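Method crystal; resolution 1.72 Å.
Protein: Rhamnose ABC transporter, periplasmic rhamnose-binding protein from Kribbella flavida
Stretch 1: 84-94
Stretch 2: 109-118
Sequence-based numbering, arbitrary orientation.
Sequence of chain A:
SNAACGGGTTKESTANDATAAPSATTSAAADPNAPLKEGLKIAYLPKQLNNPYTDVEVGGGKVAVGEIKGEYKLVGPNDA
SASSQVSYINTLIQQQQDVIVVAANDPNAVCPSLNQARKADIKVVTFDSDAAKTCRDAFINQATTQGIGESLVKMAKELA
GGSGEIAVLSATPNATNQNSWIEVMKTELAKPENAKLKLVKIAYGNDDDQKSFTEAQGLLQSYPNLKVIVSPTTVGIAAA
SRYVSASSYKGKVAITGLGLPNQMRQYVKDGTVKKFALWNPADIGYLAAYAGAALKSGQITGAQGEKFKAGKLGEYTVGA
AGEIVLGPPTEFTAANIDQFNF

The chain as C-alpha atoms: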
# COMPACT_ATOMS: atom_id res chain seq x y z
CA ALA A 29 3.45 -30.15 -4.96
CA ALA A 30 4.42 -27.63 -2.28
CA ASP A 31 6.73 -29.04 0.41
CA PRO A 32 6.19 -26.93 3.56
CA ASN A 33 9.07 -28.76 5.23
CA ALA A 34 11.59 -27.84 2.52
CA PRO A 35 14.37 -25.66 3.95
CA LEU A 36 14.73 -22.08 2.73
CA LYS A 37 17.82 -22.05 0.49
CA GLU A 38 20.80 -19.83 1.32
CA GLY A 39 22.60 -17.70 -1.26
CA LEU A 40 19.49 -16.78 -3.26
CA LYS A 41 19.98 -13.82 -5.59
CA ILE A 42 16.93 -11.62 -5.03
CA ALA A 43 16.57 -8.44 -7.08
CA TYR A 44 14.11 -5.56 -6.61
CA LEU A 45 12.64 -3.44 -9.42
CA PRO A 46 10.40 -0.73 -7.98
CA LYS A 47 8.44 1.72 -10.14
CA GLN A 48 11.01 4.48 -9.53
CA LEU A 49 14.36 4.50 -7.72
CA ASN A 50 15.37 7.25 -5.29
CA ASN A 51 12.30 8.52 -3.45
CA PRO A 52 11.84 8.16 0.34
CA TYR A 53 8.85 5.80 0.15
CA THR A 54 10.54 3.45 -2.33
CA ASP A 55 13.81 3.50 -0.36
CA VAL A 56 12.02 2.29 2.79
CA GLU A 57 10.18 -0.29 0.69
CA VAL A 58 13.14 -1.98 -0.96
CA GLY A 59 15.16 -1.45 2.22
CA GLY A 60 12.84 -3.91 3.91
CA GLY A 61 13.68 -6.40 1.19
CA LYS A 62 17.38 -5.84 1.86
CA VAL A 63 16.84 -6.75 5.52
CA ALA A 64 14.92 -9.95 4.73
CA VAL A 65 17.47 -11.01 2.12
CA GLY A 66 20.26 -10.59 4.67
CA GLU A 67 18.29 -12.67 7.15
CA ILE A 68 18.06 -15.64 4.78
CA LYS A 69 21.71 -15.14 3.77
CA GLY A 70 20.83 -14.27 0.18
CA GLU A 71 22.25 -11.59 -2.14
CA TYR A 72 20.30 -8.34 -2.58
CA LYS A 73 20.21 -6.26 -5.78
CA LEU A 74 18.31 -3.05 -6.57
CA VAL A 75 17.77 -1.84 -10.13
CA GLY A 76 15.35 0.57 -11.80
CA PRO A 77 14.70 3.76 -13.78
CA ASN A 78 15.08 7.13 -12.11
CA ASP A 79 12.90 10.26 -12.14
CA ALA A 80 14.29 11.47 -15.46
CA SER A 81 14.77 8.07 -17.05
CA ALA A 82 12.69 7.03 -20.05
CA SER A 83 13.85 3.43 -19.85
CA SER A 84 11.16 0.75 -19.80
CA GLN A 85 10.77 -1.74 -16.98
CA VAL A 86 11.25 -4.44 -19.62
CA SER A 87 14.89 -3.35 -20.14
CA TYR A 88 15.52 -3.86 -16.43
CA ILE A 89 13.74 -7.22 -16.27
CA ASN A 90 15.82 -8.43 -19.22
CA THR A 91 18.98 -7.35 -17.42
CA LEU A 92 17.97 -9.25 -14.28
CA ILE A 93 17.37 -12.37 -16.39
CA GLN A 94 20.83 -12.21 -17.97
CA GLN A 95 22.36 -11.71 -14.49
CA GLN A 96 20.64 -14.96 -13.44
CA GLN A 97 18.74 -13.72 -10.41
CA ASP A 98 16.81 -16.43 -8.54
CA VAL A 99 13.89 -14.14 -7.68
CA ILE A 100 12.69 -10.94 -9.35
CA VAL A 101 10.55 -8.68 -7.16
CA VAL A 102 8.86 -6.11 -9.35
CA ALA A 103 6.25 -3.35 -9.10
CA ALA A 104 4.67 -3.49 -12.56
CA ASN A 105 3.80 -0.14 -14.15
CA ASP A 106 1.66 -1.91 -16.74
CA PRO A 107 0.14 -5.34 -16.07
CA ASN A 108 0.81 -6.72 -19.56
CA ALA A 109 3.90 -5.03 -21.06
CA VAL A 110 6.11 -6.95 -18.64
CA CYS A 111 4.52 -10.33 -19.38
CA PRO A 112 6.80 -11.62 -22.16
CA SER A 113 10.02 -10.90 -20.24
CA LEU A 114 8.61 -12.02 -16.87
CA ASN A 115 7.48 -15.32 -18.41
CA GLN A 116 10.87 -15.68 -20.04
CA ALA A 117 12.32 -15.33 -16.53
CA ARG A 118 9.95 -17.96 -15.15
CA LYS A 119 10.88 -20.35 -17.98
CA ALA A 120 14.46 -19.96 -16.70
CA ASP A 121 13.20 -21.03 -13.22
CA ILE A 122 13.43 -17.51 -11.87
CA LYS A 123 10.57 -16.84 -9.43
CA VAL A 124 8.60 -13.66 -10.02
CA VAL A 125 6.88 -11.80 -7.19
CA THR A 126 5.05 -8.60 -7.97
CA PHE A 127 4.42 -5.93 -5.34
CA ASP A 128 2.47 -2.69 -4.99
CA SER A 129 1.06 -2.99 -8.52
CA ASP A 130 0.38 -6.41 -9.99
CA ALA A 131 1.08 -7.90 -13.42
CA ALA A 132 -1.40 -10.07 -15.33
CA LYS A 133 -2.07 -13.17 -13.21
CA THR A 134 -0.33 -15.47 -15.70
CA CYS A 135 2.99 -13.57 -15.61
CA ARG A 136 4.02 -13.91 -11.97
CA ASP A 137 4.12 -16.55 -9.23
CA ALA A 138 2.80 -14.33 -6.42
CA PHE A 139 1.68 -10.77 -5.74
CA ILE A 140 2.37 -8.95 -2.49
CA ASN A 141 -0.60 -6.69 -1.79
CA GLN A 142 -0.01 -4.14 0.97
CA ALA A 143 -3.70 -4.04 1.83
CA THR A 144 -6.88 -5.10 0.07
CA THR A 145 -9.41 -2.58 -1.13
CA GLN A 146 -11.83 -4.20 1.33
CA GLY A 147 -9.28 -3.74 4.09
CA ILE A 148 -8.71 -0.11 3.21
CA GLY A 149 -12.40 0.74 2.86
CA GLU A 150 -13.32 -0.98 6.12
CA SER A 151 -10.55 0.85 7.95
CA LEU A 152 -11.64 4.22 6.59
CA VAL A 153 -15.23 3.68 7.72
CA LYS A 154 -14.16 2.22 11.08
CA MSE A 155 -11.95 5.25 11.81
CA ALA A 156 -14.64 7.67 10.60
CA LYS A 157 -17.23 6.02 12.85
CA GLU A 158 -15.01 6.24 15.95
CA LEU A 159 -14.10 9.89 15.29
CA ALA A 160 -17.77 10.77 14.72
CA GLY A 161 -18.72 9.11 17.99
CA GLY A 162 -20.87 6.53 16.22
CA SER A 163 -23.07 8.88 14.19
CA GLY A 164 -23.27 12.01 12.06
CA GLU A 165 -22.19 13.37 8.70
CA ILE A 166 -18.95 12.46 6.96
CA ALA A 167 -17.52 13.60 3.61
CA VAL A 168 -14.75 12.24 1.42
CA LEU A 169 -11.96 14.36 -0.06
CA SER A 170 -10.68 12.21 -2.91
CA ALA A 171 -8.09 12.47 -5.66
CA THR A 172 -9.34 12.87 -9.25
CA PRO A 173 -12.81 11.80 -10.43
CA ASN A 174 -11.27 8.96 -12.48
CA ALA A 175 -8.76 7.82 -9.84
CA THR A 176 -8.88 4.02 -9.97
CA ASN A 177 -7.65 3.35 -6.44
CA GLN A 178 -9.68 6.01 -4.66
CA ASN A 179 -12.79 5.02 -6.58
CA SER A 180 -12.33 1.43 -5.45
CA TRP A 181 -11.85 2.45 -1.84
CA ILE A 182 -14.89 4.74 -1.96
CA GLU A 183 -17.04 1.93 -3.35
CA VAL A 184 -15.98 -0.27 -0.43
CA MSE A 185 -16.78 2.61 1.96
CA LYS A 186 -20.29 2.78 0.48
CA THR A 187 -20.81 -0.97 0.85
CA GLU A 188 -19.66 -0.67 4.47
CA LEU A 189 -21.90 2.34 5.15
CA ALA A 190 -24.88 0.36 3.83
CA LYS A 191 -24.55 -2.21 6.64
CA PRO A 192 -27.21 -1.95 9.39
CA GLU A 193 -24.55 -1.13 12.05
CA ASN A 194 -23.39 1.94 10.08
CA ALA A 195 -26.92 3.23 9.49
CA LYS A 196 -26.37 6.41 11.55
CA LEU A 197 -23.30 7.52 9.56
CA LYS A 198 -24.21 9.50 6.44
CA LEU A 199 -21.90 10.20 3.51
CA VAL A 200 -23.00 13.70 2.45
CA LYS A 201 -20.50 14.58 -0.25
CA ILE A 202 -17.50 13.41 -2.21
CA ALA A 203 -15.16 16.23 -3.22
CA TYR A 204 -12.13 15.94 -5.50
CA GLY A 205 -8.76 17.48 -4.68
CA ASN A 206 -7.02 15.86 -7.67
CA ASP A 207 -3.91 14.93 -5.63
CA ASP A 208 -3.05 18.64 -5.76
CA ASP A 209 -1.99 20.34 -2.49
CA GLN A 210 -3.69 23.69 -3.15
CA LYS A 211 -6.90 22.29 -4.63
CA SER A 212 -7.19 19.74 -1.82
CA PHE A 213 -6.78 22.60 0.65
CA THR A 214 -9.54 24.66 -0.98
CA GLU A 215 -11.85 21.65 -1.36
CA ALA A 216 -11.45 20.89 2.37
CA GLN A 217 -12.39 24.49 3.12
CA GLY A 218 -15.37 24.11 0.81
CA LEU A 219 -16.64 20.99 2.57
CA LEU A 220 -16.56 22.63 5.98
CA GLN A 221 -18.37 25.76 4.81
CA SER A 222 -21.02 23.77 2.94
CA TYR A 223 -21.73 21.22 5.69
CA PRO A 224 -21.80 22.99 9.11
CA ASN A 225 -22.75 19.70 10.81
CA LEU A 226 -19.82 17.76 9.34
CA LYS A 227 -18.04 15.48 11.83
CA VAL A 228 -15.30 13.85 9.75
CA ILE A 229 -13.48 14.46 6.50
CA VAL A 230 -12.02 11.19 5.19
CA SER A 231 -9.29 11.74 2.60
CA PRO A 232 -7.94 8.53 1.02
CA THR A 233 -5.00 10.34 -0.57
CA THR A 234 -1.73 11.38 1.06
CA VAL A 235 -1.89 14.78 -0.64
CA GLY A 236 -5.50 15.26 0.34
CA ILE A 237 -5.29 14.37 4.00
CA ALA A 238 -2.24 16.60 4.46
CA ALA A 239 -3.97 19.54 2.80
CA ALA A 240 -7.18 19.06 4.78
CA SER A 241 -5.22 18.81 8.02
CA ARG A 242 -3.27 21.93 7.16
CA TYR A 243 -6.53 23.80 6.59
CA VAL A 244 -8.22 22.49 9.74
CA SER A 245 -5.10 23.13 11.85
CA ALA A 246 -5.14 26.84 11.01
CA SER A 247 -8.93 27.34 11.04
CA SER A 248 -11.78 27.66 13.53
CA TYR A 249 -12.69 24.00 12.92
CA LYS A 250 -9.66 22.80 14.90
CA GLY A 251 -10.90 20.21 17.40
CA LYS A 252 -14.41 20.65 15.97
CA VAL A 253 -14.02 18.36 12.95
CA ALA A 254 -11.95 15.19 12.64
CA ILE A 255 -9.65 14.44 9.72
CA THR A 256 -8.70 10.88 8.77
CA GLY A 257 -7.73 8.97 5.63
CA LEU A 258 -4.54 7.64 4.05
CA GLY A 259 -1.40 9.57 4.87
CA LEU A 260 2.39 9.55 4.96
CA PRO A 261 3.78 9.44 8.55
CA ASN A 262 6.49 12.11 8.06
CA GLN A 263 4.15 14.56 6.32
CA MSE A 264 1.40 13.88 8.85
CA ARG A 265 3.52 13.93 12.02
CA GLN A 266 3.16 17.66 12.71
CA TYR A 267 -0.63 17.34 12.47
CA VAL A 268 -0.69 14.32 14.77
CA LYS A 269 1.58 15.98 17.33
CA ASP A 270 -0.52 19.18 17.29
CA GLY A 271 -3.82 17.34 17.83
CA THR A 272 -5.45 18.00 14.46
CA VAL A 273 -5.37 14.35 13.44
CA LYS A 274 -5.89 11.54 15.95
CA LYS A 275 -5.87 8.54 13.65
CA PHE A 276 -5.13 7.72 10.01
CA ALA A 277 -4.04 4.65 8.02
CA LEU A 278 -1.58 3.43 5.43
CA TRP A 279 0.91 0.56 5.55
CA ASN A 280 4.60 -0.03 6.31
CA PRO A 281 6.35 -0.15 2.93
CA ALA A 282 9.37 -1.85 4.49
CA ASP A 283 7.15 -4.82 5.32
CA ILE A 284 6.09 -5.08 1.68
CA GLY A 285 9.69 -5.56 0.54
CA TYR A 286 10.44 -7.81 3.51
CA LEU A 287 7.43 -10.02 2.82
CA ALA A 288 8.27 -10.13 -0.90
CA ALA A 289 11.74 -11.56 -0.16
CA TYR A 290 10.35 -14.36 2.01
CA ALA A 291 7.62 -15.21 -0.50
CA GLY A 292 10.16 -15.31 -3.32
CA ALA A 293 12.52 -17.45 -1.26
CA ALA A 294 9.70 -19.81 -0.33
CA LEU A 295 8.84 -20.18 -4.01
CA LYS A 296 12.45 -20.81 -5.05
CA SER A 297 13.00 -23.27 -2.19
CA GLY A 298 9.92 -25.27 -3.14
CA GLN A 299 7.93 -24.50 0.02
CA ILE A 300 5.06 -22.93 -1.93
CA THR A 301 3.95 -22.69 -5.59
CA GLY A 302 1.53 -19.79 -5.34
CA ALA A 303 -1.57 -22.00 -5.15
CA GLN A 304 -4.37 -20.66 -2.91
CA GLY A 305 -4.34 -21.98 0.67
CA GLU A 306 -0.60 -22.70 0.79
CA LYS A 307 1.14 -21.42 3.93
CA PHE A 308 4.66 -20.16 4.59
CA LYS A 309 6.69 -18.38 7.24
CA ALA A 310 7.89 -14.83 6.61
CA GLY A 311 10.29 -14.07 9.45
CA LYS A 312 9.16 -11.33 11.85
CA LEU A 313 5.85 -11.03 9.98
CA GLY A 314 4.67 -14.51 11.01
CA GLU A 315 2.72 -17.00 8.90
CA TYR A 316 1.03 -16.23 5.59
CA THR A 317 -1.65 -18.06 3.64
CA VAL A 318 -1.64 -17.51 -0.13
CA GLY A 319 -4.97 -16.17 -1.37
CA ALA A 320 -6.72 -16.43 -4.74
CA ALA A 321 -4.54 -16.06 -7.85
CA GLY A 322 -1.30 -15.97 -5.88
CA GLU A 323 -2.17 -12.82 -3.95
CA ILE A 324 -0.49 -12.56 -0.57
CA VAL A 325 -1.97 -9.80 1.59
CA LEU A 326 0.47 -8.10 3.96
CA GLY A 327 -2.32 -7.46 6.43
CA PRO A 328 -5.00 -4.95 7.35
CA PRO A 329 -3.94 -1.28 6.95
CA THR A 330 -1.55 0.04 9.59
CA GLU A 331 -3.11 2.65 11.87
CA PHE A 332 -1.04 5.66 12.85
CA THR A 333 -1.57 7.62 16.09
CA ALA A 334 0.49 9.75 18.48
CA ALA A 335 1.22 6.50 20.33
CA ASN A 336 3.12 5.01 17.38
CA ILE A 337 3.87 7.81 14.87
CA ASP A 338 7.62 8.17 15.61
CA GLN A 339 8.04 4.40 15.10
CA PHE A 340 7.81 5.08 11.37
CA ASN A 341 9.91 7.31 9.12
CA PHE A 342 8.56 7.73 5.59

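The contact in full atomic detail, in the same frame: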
# COMPACT_ATOMS: atom_id res chain seq x y z
N SER A 84 12.28 1.63 -20.14
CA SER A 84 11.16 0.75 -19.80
C SER A 84 11.53 -0.22 -18.69
O SER A 84 12.69 -0.58 -18.51
CB SER A 84 10.75 -0.05 -21.02
OG SER A 84 11.78 -0.96 -21.38
N GLN A 85 10.53 -0.69 -17.96
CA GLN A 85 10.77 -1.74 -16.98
C GLN A 85 11.25 -3.02 -17.64
O GLN A 85 11.98 -3.79 -17.04
CB GLN A 85 9.52 -2.01 -16.17
CG GLN A 85 9.23 -0.94 -15.14
CD GLN A 85 8.13 -1.37 -14.21
OE1 GLN A 85 7.07 -1.81 -14.66
NE2 GLN A 85 8.38 -1.28 -12.91
N VAL A 86 10.83 -3.24 -18.88
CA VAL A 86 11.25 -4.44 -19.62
C VAL A 86 12.78 -4.52 -19.74
O VAL A 86 13.36 -5.60 -19.58
CB VAL A 86 10.53 -4.50 -20.99
CG1 VAL A 86 11.09 -5.62 -21.87
CG2 VAL A 86 9.04 -4.69 -20.76
N SER A 87 13.43 -3.38 -19.99
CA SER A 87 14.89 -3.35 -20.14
C SER A 87 15.55 -3.84 -18.85
O SER A 87 16.52 -4.60 -18.88
CB SER A 87 15.39 -1.95 -20.51
OG SER A 87 15.11 -1.02 -19.48
N TYR A 88 14.99 -3.43 -17.72
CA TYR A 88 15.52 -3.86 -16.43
C TYR A 88 15.26 -5.33 -16.15
O TYR A 88 16.12 -6.04 -15.65
CB TYR A 88 14.99 -2.98 -15.29
CG TYR A 88 15.48 -1.55 -15.36
CD1 TYR A 88 16.76 -1.20 -14.92
CD2 TYR A 88 14.69 -0.54 -15.89
CE1 TYR A 88 17.22 0.10 -15.00
CE2 TYR A 88 15.15 0.78 -15.98
CZ TYR A 88 16.41 1.09 -15.53
OH TYR A 88 16.86 2.38 -15.61
N ILE A 89 14.06 -5.81 -16.48
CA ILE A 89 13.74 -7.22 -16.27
C ILE A 89 14.69 -8.10 -17.09
O ILE A 89 15.18 -9.13 -16.62
CB ILE A 89 12.28 -7.52 -16.66
CG1 ILE A 89 11.32 -6.83 -15.69
CG2 ILE A 89 12.04 -9.06 -16.69
CD1 ILE A 89 9.89 -6.74 -16.20
N ASN A 90 14.94 -7.68 -18.32
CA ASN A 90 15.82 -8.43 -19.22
C ASN A 90 17.24 -8.48 -18.66
O ASN A 90 17.93 -9.51 -18.78
CB ASN A 90 15.81 -7.83 -20.63
CG ASN A 90 14.54 -8.19 -21.40
OD1 ASN A 90 13.93 -9.23 -21.15
ND2 ASN A 90 14.15 -7.33 -22.34
N THR A 91 17.67 -7.38 -18.07
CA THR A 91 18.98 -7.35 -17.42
C THR A 91 19.03 -8.34 -16.26
O THR A 91 19.99 -9.10 -16.13
CB THR A 91 19.30 -5.95 -16.87
OG1 THR A 91 19.26 -5.01 -17.95
CG2 THR A 91 20.69 -5.94 -16.23
N LEU A 92 17.99 -8.35 -15.43
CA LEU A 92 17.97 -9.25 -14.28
C LEU A 92 17.99 -10.72 -14.72
O LEU A 92 18.60 -11.56 -14.06
CB LEU A 92 16.78 -8.97 -13.38
CG LEU A 92 16.80 -7.58 -12.72
CD1 LEU A 92 15.55 -7.39 -11.87
CD2 LEU A 92 18.07 -7.40 -11.87
N ILE A 93 17.32 -11.02 -15.82
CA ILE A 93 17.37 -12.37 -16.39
C ILE A 93 18.78 -12.77 -16.79
O ILE A 93 19.26 -13.85 -16.42
CB ILE A 93 16.44 -12.51 -17.62
CG1 ILE A 93 14.98 -12.31 -17.20
CG2 ILE A 93 16.64 -13.87 -18.28
CD1 ILE A 93 14.00 -12.20 -18.38
N GLN A 94 19.46 -11.91 -17.55
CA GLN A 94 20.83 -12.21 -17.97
C GLN A 94 21.81 -12.33 -16.79
O GLN A 94 22.80 -13.04 -16.88
CB GLN A 94 21.35 -11.18 -18.98
CG GLN A 94 21.07 -11.53 -20.44
CD GLN A 94 21.49 -12.94 -20.81
OE1 GLN A 94 20.64 -13.81 -21.00
NE2 GLN A 94 22.80 -13.16 -20.94
N ALA A 109 2.67 -5.32 -20.31
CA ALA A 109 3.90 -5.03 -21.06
C ALA A 109 5.08 -5.85 -20.56
O ALA A 109 6.01 -6.16 -21.32
CB ALA A 109 4.22 -3.53 -21.01
N VAL A 110 5.04 -6.20 -19.28
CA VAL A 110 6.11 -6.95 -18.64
C VAL A 110 5.95 -8.46 -18.79
O VAL A 110 6.87 -9.22 -18.44
CB VAL A 110 6.20 -6.59 -17.14
CG1 VAL A 110 6.55 -5.12 -16.98
CG2 VAL A 110 4.86 -6.89 -16.45
N CYS A 111 4.81 -8.90 -19.31
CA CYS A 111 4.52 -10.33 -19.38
C CYS A 111 5.53 -11.19 -20.15
O CYS A 111 5.97 -12.22 -19.63
CB CYS A 111 3.09 -10.61 -19.86
SG CYS A 111 1.86 -10.38 -18.58
N PRO A 112 5.87 -10.78 -21.39
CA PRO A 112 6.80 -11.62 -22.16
C PRO A 112 8.13 -11.84 -21.44
O PRO A 112 8.59 -12.98 -21.34
CB PRO A 112 7.02 -10.82 -23.45
CG PRO A 112 5.72 -10.09 -23.63
CD PRO A 112 5.33 -9.69 -22.23
N SER A 113 8.73 -10.77 -20.92
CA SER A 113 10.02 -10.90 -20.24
C SER A 113 9.88 -11.62 -18.89
O SER A 113 10.71 -12.46 -18.55
CB SER A 113 10.70 -9.54 -20.08
OG SER A 113 9.92 -8.67 -19.28
N LEU A 114 8.83 -11.30 -18.13
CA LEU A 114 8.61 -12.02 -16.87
C LEU A 114 8.42 -13.52 -17.10
O LEU A 114 8.94 -14.34 -16.33
CB LEU A 114 7.44 -11.45 -16.06
CG LEU A 114 7.70 -10.06 -15.45
CD1 LEU A 114 6.48 -9.60 -14.66
CD2 LEU A 114 8.94 -10.07 -14.56
N ASN A 115 7.69 -13.89 -18.14
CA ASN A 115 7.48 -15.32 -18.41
C ASN A 115 8.73 -15.98 -18.96
O ASN A 115 8.96 -17.17 -18.76
CB ASN A 115 6.26 -15.54 -19.31
CG ASN A 115 4.96 -15.52 -18.52
OD1 ASN A 115 4.93 -15.89 -17.34
ND2 ASN A 115 3.88 -15.07 -19.16
N GLN A 116 9.56 -15.19 -19.63
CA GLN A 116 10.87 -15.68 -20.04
C GLN A 116 11.71 -15.98 -18.80
O GLN A 116 12.41 -17.00 -18.74
CB GLN A 116 11.58 -14.64 -20.90
CG GLN A 116 12.93 -15.08 -21.42
CD GLN A 116 12.86 -15.68 -22.81
OE1 GLN A 116 11.95 -16.46 -23.12
NE2 GLN A 116 13.81 -15.32 -23.66
N ALA A 117 11.62 -15.11 -17.80
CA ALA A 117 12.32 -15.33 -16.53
C ALA A 117 11.83 -16.61 -15.87
O ALA A 117 12.62 -17.46 -15.46
CB ALA A 117 12.14 -14.14 -15.58
N ARG A 118 10.51 -16.77 -15.80
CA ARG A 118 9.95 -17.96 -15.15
C ARG A 118 10.31 -19.26 -15.87
O ARG A 118 10.51 -20.28 -15.22
CB ARG A 118 8.44 -17.82 -14.97
CG ARG A 118 8.03 -16.60 -14.16
CD ARG A 118 6.56 -16.34 -14.31
NE ARG A 118 5.78 -17.18 -13.41
CZ ARG A 118 4.51 -17.50 -13.61
NH1 ARG A 118 3.87 -17.07 -14.69
NH2 ARG A 118 3.88 -18.26 -12.72

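The two stretches meet as a pair of nearly parallel helices: the axes of helix 85-94 and helix 111-118 differ in N-to-C direction by 12° and approach to 9.4 Å. The register follows from the nearest CA atoms, which pair at 5.8 Å for V86 CA and V110 CA, 6.4 Å for N90 CA and S113 CA, and 5.9 Å for I93 CA and A117 CA. Steps of three or four residues on each side are what two helices running the same way should give, each presenting one face to the other. The contact buries 395 Å², both sides summed, and no hydrogen bond crosses it; packing accounts for what can be assigned.

Three apolar side-chain pairs can be identified by distance. I89, whose CA-to-CB bond points toward the other stretch, extends CD1 to 3.8 Å from V110 CG1 and likewise to 3.8 Å from L114 CD2, so a single methyl touches residues four apart in sequence. L114 takes part although its CA-to-CB bond points away, because its m,t conformation brings the end of the side chain nearer. One turn beyond I89, I93 places CG1 3.7 Å from A117 CB. The isoleucines share the m,t rotamer.

A second group sets carbon against polar atoms. S113 is buried, and its CA pairs with N90 CA in the middle of the register; its CB is directed toward stretch 1 and its chi1 is 62° (p). Its OG is 3.4 Å from I89 CG2 and 4.2 Å from V86 CG1, while its CB is 3.4 Å from N90 OD1, reached by a side chain that leaves its CA sideways. Backbone oxygens are also covered: V86 CG2 lies 3.4 Å from A109 O, and I93 CD1 lies 3.3 Å from S113 O. The latter oxygen already accepts from A117 N at 2.9 Å, so the isoleucine methyl packs against a helical hydrogen bond. These are van der Waals contacts, since each pairs a carbon with an oxygen.

Side-chain hydrogen bonds within each stretch lie off the contact. S84 caps the first helix: S84 OG accepts from S87 N at 3.2 Å with an N-H...acceptor angle of 150°, and S87 OG donates back to S84 O at 2.6 Å. Further along, T91 OG1 donates to S87 O at 2.9 Å. In the second helix, R118 NH1 donates to N115 OD1 at 3.1 Å and 155°. None of these five residues touches the other stretch.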